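Local atomic coordinates of cell shape determining protein MreC (Streptococcus pneumoniae, PDB entry 2QF4), a protein that helps form and maintain cell shape, probably as part of the elongasome that makes peripheral peptidoglycan. Residues D71-K76 with G121-A126; N62-T67 with V149-D154. All blocks are in the same frame, centred on the assembly; numbering follows the deposited sequence. Where two conformers were deposited one is given.

Contact 1: residues D71-K76 with G121-A126; sequences DKISVK and GNFNVA
Asp71 and Phe123 touch directly, yet the hydrogen-bonded links between their two chain runs all pass through water. Three waters lie between the backbones of Lys72-Ser74 and Asn122-Phe123. The setting is the second of two six-stranded antiparallel beta barrels, which together make the alpha-lytic protease fold of this extracellular domain of MreC. Segment 71-76 leads into strand 74-79. Segment 121-126 belongs to the loop joining strands 114-118 and 126-137. Residues 71-76 and 123-126 run nearly the same way, their end-to-end directions 13° apart.

Water 1 accepts from Asn122 N at 2.9 Å and donates to Lys72 O. Water 2 accepts from both Ser74 N and Phe123 N, each at 3.1 Å. Water 3 sits between two carbonyls, 2.8 Å from both Ser74 O and Phe123 O. The loop is sharply bent by successive inverse gamma turns centred on Phe123 and Asn124, each closed by a weak bond.

In Phe123, CG lies beside the backbone N, chi1 -67°, and the ring reaches the chain at Asp71. There Asp71 O meets the ring edge near its plane, 3.5 Å from Phe123 CE2. Phe123 also touches Leu40 of the first barrel. Ile73 crosses the ring obliquely, using its CG1 branch: Ile73 CG1 lies 4.0 Å from Phe123 CD2.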
ATOM      1  N   ASP A  71      -5.592   4.750  -6.054  1.00 10.07           N
ATOM      2  CA  ASP A  71      -5.407   3.344  -6.410  1.00 10.54           C
ATOM      3  C   ASP A  71      -6.252   2.372  -5.601  1.00 10.17           C
ATOM      4  O   ASP A  71      -6.255   1.179  -5.911  1.00 10.44           O
ATOM      5  CB  ASP A  71      -3.941   3.008  -6.337  1.00 11.82           C
ATOM      6  CG  ASP A  71      -3.127   3.838  -7.312  1.00 15.79           C
ATOM      7  OD1 ASP A  71      -3.670   4.227  -8.363  1.00 21.45           O
ATOM      8  OD2 ASP A  71      -1.967   4.157  -6.994  1.00 23.90           O
ATOM      9  N   LYS A  72      -6.984   2.842  -4.599  1.00  9.71           N
ATOM     10  CA  LYS A  72      -7.948   1.988  -3.870  1.00 10.94           C
ATOM     11  C   LYS A  72      -7.251   0.735  -3.358  1.00  9.71           C
ATOM     12  O   LYS A  72      -7.790  -0.372  -3.437  1.00 11.04           O
ATOM     13  CB  LYS A  72      -9.159   1.639  -4.752  1.00 11.77           C
ATOM     14  CG  LYS A  72      -9.933   2.882  -5.213  1.00 14.88           C
ATOM     15  CD  LYS A  72     -11.229   2.519  -5.933  1.00 16.61           C
ATOM     16  CE  LYS A  72     -11.972   3.750  -6.521  1.00 21.17           C
ATOM     17  NZ  LYS A  72     -11.388   4.104  -7.873  1.00 28.17           N
ATOM     18  N   ILE A  73      -6.084   0.929  -2.747  1.00  8.18           N
ATOM     19  CA  ILE A  73      -5.338  -0.162  -2.178  1.00  8.15           C
ATOM     20  C   ILE A  73      -6.031  -0.628  -0.903  1.00  7.36           C
ATOM     21  O   ILE A  73      -6.198   0.140   0.045  1.00  7.02           O
ATOM     22  CB  ILE A  73      -3.882   0.220  -1.853  1.00  7.85           C
ATOM     23  CG1 ILE A  73      -3.126   0.642  -3.119  1.00  8.52           C
ATOM     24  CG2 ILE A  73      -3.156  -0.960  -1.174  1.00  8.43           C
ATOM     25  CD1 ILE A  73      -1.850   1.465  -2.786  1.00 10.06           C
ATOM     26  N   SER A  74      -6.445  -1.891  -0.882  1.00  6.82           N
ATOM     27  CA  SER A  74      -7.099  -2.491   0.271  1.00  7.27           C
ATOM     28  C   SER A  74      -6.139  -2.698   1.428  1.00  7.16           C
ATOM     29  O   SER A  74      -5.050  -3.225   1.233  1.00  7.98           O
ATOM     30  CB  SER A  74      -7.664  -3.854  -0.187  1.00  7.40           C
ATOM     31  OG  SER A  74      -8.052  -4.673   0.907  1.00  8.52           O
ATOM     32  N   VAL A  75      -6.555  -2.300   2.629  1.00  6.95           N
ATOM     33  CA  VAL A  75      -5.822  -2.525   3.861  1.00  7.25           C
ATOM     34  C   VAL A  75      -6.764  -3.074   4.904  1.00  7.35           C
ATOM     35  O   VAL A  75      -7.977  -2.987   4.793  1.00  8.07           O
ATOM     36  CB  VAL A  75      -5.128  -1.218   4.381  1.00  7.97           C
ATOM     37  CG1 VAL A  75      -4.046  -0.798   3.395  1.00  9.76           C
ATOM     38  CG2 VAL A  75      -6.118  -0.083   4.642  1.00 10.77           C
ATOM     39  N   LYS A  76      -6.146  -3.637   5.931  1.00  8.27           N
ATOM     40  CA  LYS A  76      -6.891  -4.109   7.076  1.00  8.67           C
ATOM     41  C   LYS A  76      -6.123  -3.776   8.345  1.00  8.37           C
ATOM     42  O   LYS A  76      -4.906  -3.667   8.395  1.00  9.08           O
ATOM     43  CB  LYS A  76      -7.218  -5.601   6.975  1.00  9.65           C
ATOM     44  CG  LYS A  76      -6.047  -6.491   6.953  1.00  9.75           C
ATOM     45  CD  LYS A  76      -6.431  -7.949   6.700  1.00 10.89           C
ATOM     46  CE  LYS A  76      -5.199  -8.814   6.622  0.50 10.89           C
ATOM     47  NZ  LYS A  76      -5.556 -10.255   6.395  0.50  9.25           N
ATOM     48  N   GLY A 121     -10.008  -5.896  -3.857  1.00 11.37           N
ATOM     49  CA  GLY A 121      -9.848  -4.981  -4.981  1.00 11.32           C
ATOM     50  C   GLY A 121      -8.749  -5.429  -5.922  1.00 11.09           C
ATOM     51  O   GLY A 121      -8.453  -6.610  -6.054  1.00 11.11           O
ATOM     52  N   ASN A 122      -8.185  -4.472  -6.631  1.00 10.46           N
ATOM     53  CA  ASN A 122      -7.220  -4.774  -7.674  1.00 10.70           C
ATOM     54  C   ASN A 122      -5.885  -5.251  -7.149  1.00  9.78           C
ATOM     55  O   ASN A 122      -5.273  -6.151  -7.730  1.00 10.26           O
ATOM     56  CB  ASN A 122      -7.004  -3.547  -8.568  1.00 11.75           C
ATOM     57  CG  ASN A 122      -5.951  -3.794  -9.686  0.50 12.30           C
ATOM     58  OD1 ASN A 122      -6.202  -4.520 -10.638  0.50 16.80           O
ATOM     59  ND2 ASN A 122      -4.736  -3.251  -9.513  0.50 13.39           N
ATOM     60  N   PHE A 123      -5.428  -4.692  -6.041  1.00  8.98           N
ATOM     61  CA  PHE A 123      -4.092  -4.994  -5.492  1.00  8.04           C
ATOM     62  C   PHE A 123      -4.287  -6.092  -4.475  1.00  8.36           C
ATOM     63  O   PHE A 123      -4.185  -5.901  -3.288  1.00  9.57           O
ATOM     64  CB  PHE A 123      -3.475  -3.721  -4.955  1.00  8.88           C
ATOM     65  CG  PHE A 123      -3.170  -2.727  -6.043  1.00  8.41           C
ATOM     66  CD1 PHE A 123      -2.075  -2.907  -6.861  1.00  9.26           C
ATOM     67  CD2 PHE A 123      -3.984  -1.649  -6.281  1.00  9.46           C
ATOM     68  CE1 PHE A 123      -1.807  -2.056  -7.900  1.00  9.54           C
ATOM     69  CE2 PHE A 123      -3.710  -0.777  -7.326  1.00 10.46           C
ATOM     70  CZ  PHE A 123      -2.621  -0.991  -8.136  1.00 10.36           C
ATOM     71  N   ASN A 124      -4.549  -7.281  -5.001  1.00  8.32           N
ATOM     72  CA  ASN A 124      -5.160  -8.373  -4.257  1.00  8.95           C
ATOM     73  C   ASN A 124      -4.179  -9.289  -3.568  1.00  9.20           C
ATOM     74  O   ASN A 124      -4.274 -10.481  -3.643  1.00 10.74           O
ATOM     75  CB  ASN A 124      -6.162  -9.154  -5.143  1.00  9.45           C
ATOM     76  CG  ASN A 124      -5.539  -9.868  -6.318  1.00  9.59           C
ATOM     77  OD1 ASN A 124      -4.458  -9.538  -6.749  1.00 10.57           O
ATOM     78  ND2 ASN A 124      -6.219 -10.899  -6.817  1.00 12.15           N
ATOM     79  N   VAL A 125      -3.220  -8.710  -2.840  1.00  9.29           N
ATOM     80  CA  VAL A 125      -2.277  -9.460  -2.029  1.00  9.74           C
ATOM     81  C   VAL A 125      -2.374  -8.956  -0.600  1.00  9.07           C
ATOM     82  O   VAL A 125      -2.061  -7.813  -0.316  1.00  9.72           O
ATOM     83  CB  VAL A 125      -0.803  -9.397  -2.536  1.00 10.95           C
ATOM     84  CG1 VAL A 125      -0.427  -8.027  -3.020  0.50 11.05           C
ATOM     85  CG2 VAL A 125       0.176  -9.930  -1.519  0.50 11.58           C
ATOM     86  N   ALA A 126      -2.766  -9.848   0.286  1.00  9.43           N
ATOM     87  CA  ALA A 126      -2.973  -9.550   1.683  1.00  9.72           C
ATOM     88  C   ALA A 126      -1.713  -9.740   2.530  1.00  9.70           C
ATOM     89  O   ALA A 126      -0.763 -10.403   2.117  1.00 10.40           O
ATOM     90  CB  ALA A 126      -4.120 -10.442   2.227  1.00 10.93           C
TER
HETATM   91  O   HOH W   1      -8.715  -1.658  -6.092  1.00 22.19           O
HETATM   92  O   HOH W   2      -6.644  -3.162  -3.649  1.00  8.66           O
HETATM   93  O   HOH W   3      -4.371  -5.227  -0.608  1.00  9.06           O

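Contact 2: residues N62-T67 with V149-D154; sequences NLLTNT and VKLSAD
Asn66 ND2 donates to Leu63 O at 2.9 Å, spanning the turn that presents Leu64 and Thr65 to Leu151. The bond is bent, with an N-H...O angle of 144°. The donor is tilted out of the carbonyl plane of Leu63. At the other end of the same amide, Asn66 OD1 accepts from Gln23 N, so both ends of the group are held. The backbone here is a type I beta turn from Leu63 to Asn66, and its two central residues make the contact.

The turn follows strand 59-63 of the first beta barrel, while Leu151 ends strand 146-151 of the second. The contact therefore bridges the two barrels of the protease-like fold. It is wholly apolar. The forked end of Leu151 sends its two methyls to different neighbours. Leu151 CD2 meets Leu64 CD1 at 3.8 Å. Leu151 CD1 meets Thr65 CG2 at 4.1 Å. Thr65 and Leu151 also share Tyr91 of strand 82-92 as a neighbour. Leu64 is buried and packs further on Leu47 and Ile88, while Leu151 also touches Leu98.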
ATOM      1  N   ASN A  62       3.857   3.896  -7.900  1.00  8.45           N
ATOM      2  CA  ASN A  62       3.301   5.054  -7.226  1.00  8.44           C
ATOM      3  C   ASN A  62       3.494   4.905  -5.742  1.00  8.24           C
ATOM      4  O   ASN A  62       3.041   3.918  -5.148  1.00  8.51           O
ATOM      5  CB  ASN A  62       1.832   5.164  -7.533  1.00  9.45           C
ATOM      6  CG  ASN A  62       1.280   6.482  -7.112  1.00 12.03           C
ATOM      7  OD1 ASN A  62       0.385   6.540  -6.291  1.00 17.33           O
ATOM      8  ND2 ASN A  62       1.853   7.550  -7.617  1.00 12.84           N
ATOM      9  N   LEU A  63       4.195   5.854  -5.139  1.00  8.19           N
ATOM     10  CA  LEU A  63       4.530   5.705  -3.739  1.00  7.85           C
ATOM     11  C   LEU A  63       3.331   6.019  -2.824  1.00  8.00           C
ATOM     12  O   LEU A  63       2.444   6.793  -3.152  1.00  8.41           O
ATOM     13  CB  LEU A  63       5.754   6.567  -3.367  1.00  8.73           C
ATOM     14  CG  LEU A  63       7.059   6.164  -4.094  1.00  8.92           C
ATOM     15  CD1 LEU A  63       8.188   7.132  -3.704  1.00 11.32           C
ATOM     16  CD2 LEU A  63       7.494   4.751  -3.733  1.00 10.82           C
ATOM     17  N   LEU A  64       3.400   5.502  -1.613  1.00  8.12           N
ATOM     18  CA  LEU A  64       2.340   5.731  -0.627  1.00  8.36           C
ATOM     19  C   LEU A  64       2.323   7.123  -0.027  1.00  8.45           C
ATOM     20  O   LEU A  64       1.368   7.484   0.655  1.00  8.78           O
ATOM     21  CB  LEU A  64       2.475   4.737   0.534  1.00  8.61           C
ATOM     22  CG  LEU A  64       2.244   3.258   0.229  1.00  9.35           C
ATOM     23  CD1 LEU A  64       2.287   2.484   1.565  1.00 11.42           C
ATOM     24  CD2 LEU A  64       0.939   2.995  -0.517  1.00 10.10           C
ATOM     25  N   THR A  65       3.365   7.904  -0.248  1.00  9.13           N
ATOM     26  CA  THR A  65       3.474   9.249   0.324  1.00  9.23           C
ATOM     27  C   THR A  65       2.843  10.345  -0.542  1.00  9.63           C
ATOM     28  O   THR A  65       2.943  11.504  -0.193  1.00 11.21           O
ATOM     29  CB  THR A  65       4.938   9.537   0.610  1.00 10.56           C
ATOM     30  OG1 THR A  65       5.698   9.266  -0.577  1.00 12.36           O
ATOM     31  CG2 THR A  65       5.450   8.658   1.763  1.00 12.50           C
ATOM     32  N   ASN A  66       2.144   9.970  -1.618  1.00  9.72           N
ATOM     33  CA  ASN A  66       1.397  10.941  -2.402  1.00  9.61           C
ATOM     34  C   ASN A  66       0.200  11.494  -1.657  1.00  9.04           C
ATOM     35  O   ASN A  66      -0.538  10.774  -0.999  1.00  8.87           O
ATOM     36  CB  ASN A  66       0.993  10.350  -3.727  1.00  9.89           C
ATOM     37  CG  ASN A  66       2.151  10.283  -4.646  1.00 11.78           C
ATOM     38  OD1 ASN A  66       2.642  11.328  -5.105  1.00 13.56           O
ATOM     39  ND2 ASN A  66       2.637   9.089  -4.915  1.00 11.11           N
ATOM     40  N   THR A  67       0.012  12.797  -1.762  1.00  9.09           N
ATOM     41  CA  THR A  67      -1.065  13.493  -1.067  1.00  9.69           C
ATOM     42  C   THR A  67      -2.421  12.845  -1.319  1.00  8.52           C
ATOM     43  O   THR A  67      -3.149  12.540  -0.378  1.00  8.83           O
ATOM     44  CB  THR A  67      -1.098  14.971  -1.483  1.00 10.18           C
ATOM     45  OG1 THR A  67       0.184  15.535  -1.203  1.00 14.56           O
ATOM     46  CG2 THR A  67      -2.219  15.710  -0.740  1.00 11.97           C
ATOM     47  N   VAL A 149      -2.152   6.516   9.888  1.00  7.47           N
ATOM     48  CA  VAL A 149      -1.233   5.426  10.076  1.00  8.12           C
ATOM     49  C   VAL A 149       0.215   5.884   9.866  1.00  7.88           C
ATOM     50  O   VAL A 149       0.532   6.591   8.906  1.00  8.81           O
ATOM     51  CB  VAL A 149      -1.579   4.289   9.096  1.00  8.06           C
ATOM     52  CG1 VAL A 149      -0.536   3.157   9.051  1.00 10.30           C
ATOM     53  CG2 VAL A 149      -2.965   3.708   9.402  1.00  9.94           C
ATOM     54  N   LYS A 150       1.080   5.437  10.759  1.00  8.24           N
ATOM     55  CA  LYS A 150       2.519   5.665  10.619  1.00  9.41           C
ATOM     56  C   LYS A 150       3.102   4.510   9.816  1.00  8.33           C
ATOM     57  O   LYS A 150       3.046   3.367  10.240  1.00  8.79           O
ATOM     58  CB  LYS A 150       3.183   5.744  11.991  1.00 10.31           C
ATOM     59  CG  LYS A 150       4.668   5.988  11.909  1.00 13.31           C
ATOM     60  CD  LYS A 150       5.343   6.045  13.247  1.00 15.99           C
ATOM     61  CE  LYS A 150       6.735   6.679  13.150  1.00 19.54           C
ATOM     62  NZ  LYS A 150       7.311   6.940  14.477  1.00 23.90           N
ATOM     63  N   LEU A 151       3.678   4.832   8.671  1.00  8.81           N
ATOM     64  CA  LEU A 151       4.270   3.819   7.787  1.00  9.26           C
ATOM     65  C   LEU A 151       5.456   3.155   8.415  1.00  9.91           C
ATOM     66  O   LEU A 151       6.288   3.814   9.030  1.00 11.53           O
ATOM     67  CB  LEU A 151       4.671   4.474   6.459  1.00  9.92           C
ATOM     68  CG  LEU A 151       3.519   4.985   5.578  1.00 10.56           C
ATOM     69  CD1 LEU A 151       4.013   5.812   4.419  1.00 12.82           C
ATOM     70  CD2 LEU A 151       2.698   3.803   5.083  1.00 14.02           C
ATOM     71  N   SER A 152       5.563   1.851   8.266  1.00 10.31           N
ATOM     72  CA  SER A 152       6.743   1.166   8.811  1.00 11.90           C
ATOM     73  C   SER A 152       7.918   1.040   7.846  1.00 12.36           C
ATOM     74  O   SER A 152       9.018   0.714   8.289  1.00 14.59           O
ATOM     75  CB  SER A 152       6.374  -0.165   9.413  1.00 14.44           C
ATOM     76  OG  SER A 152       5.637  -0.897   8.499  1.00 17.02           O
ATOM     77  N   ALA A 153       7.720   1.308   6.564  1.00 11.59           N
ATOM     78  CA  ALA A 153       8.789   1.268   5.584  1.00 12.94           C
ATOM     79  C   ALA A 153       8.756   2.497   4.695  1.00 12.93           C
ATOM     80  O   ALA A 153       7.733   3.160   4.524  1.00 14.22           O
ATOM     81  CB  ALA A 153       8.627   0.058   4.752  1.00 13.97           C
ATOM     82  N   ASP A 154       9.903   2.789   4.101  1.00 14.59           N
ATOM     83  CA  ASP A 154      10.003   3.797   3.054  1.00 15.67           C
ATOM     84  C   ASP A 154      11.116   3.418   2.100  1.00 14.60           C
ATOM     85  O   ASP A 154      11.706   2.334   2.214  1.00 15.11           O
ATOM     86  CB  ASP A 154      10.167   5.223   3.608  1.00 17.83           C
ATOM     87  CG  ASP A 154      11.457   5.423   4.346  1.00 21.36           C
ATOM     88  OD1 ASP A 154      11.460   6.155   5.368  1.00 28.37           O
ATOM     89  OD2 ASP A 154      12.492   4.858   3.931  1.00 25.51           O
TER

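Overall arrangement
Both contacts lie near the middle of the domain, each centre about 7 Å from the centre of the chain. Their own centres are about 14 Å apart. Both segments of contact 1 fall between the two segments of contact 2 in the sequence. Strands 59-63 and 74-79 follow one another in sequence but belong to different barrels. The two contacts touch through side chains: Ile73 CD1 of contact 1 lies 3.9 Å from Leu64 CD2 of contact 2. Asp71 OD2 also comes within 3.4 Å of Asn62 OD1, a packing neighbour rather than a bonded one. Leu64 thus meets contact 1 with one methyl and Leu151 with the other. Ile88 of strand 82-92 touches both Ile73 and Leu64.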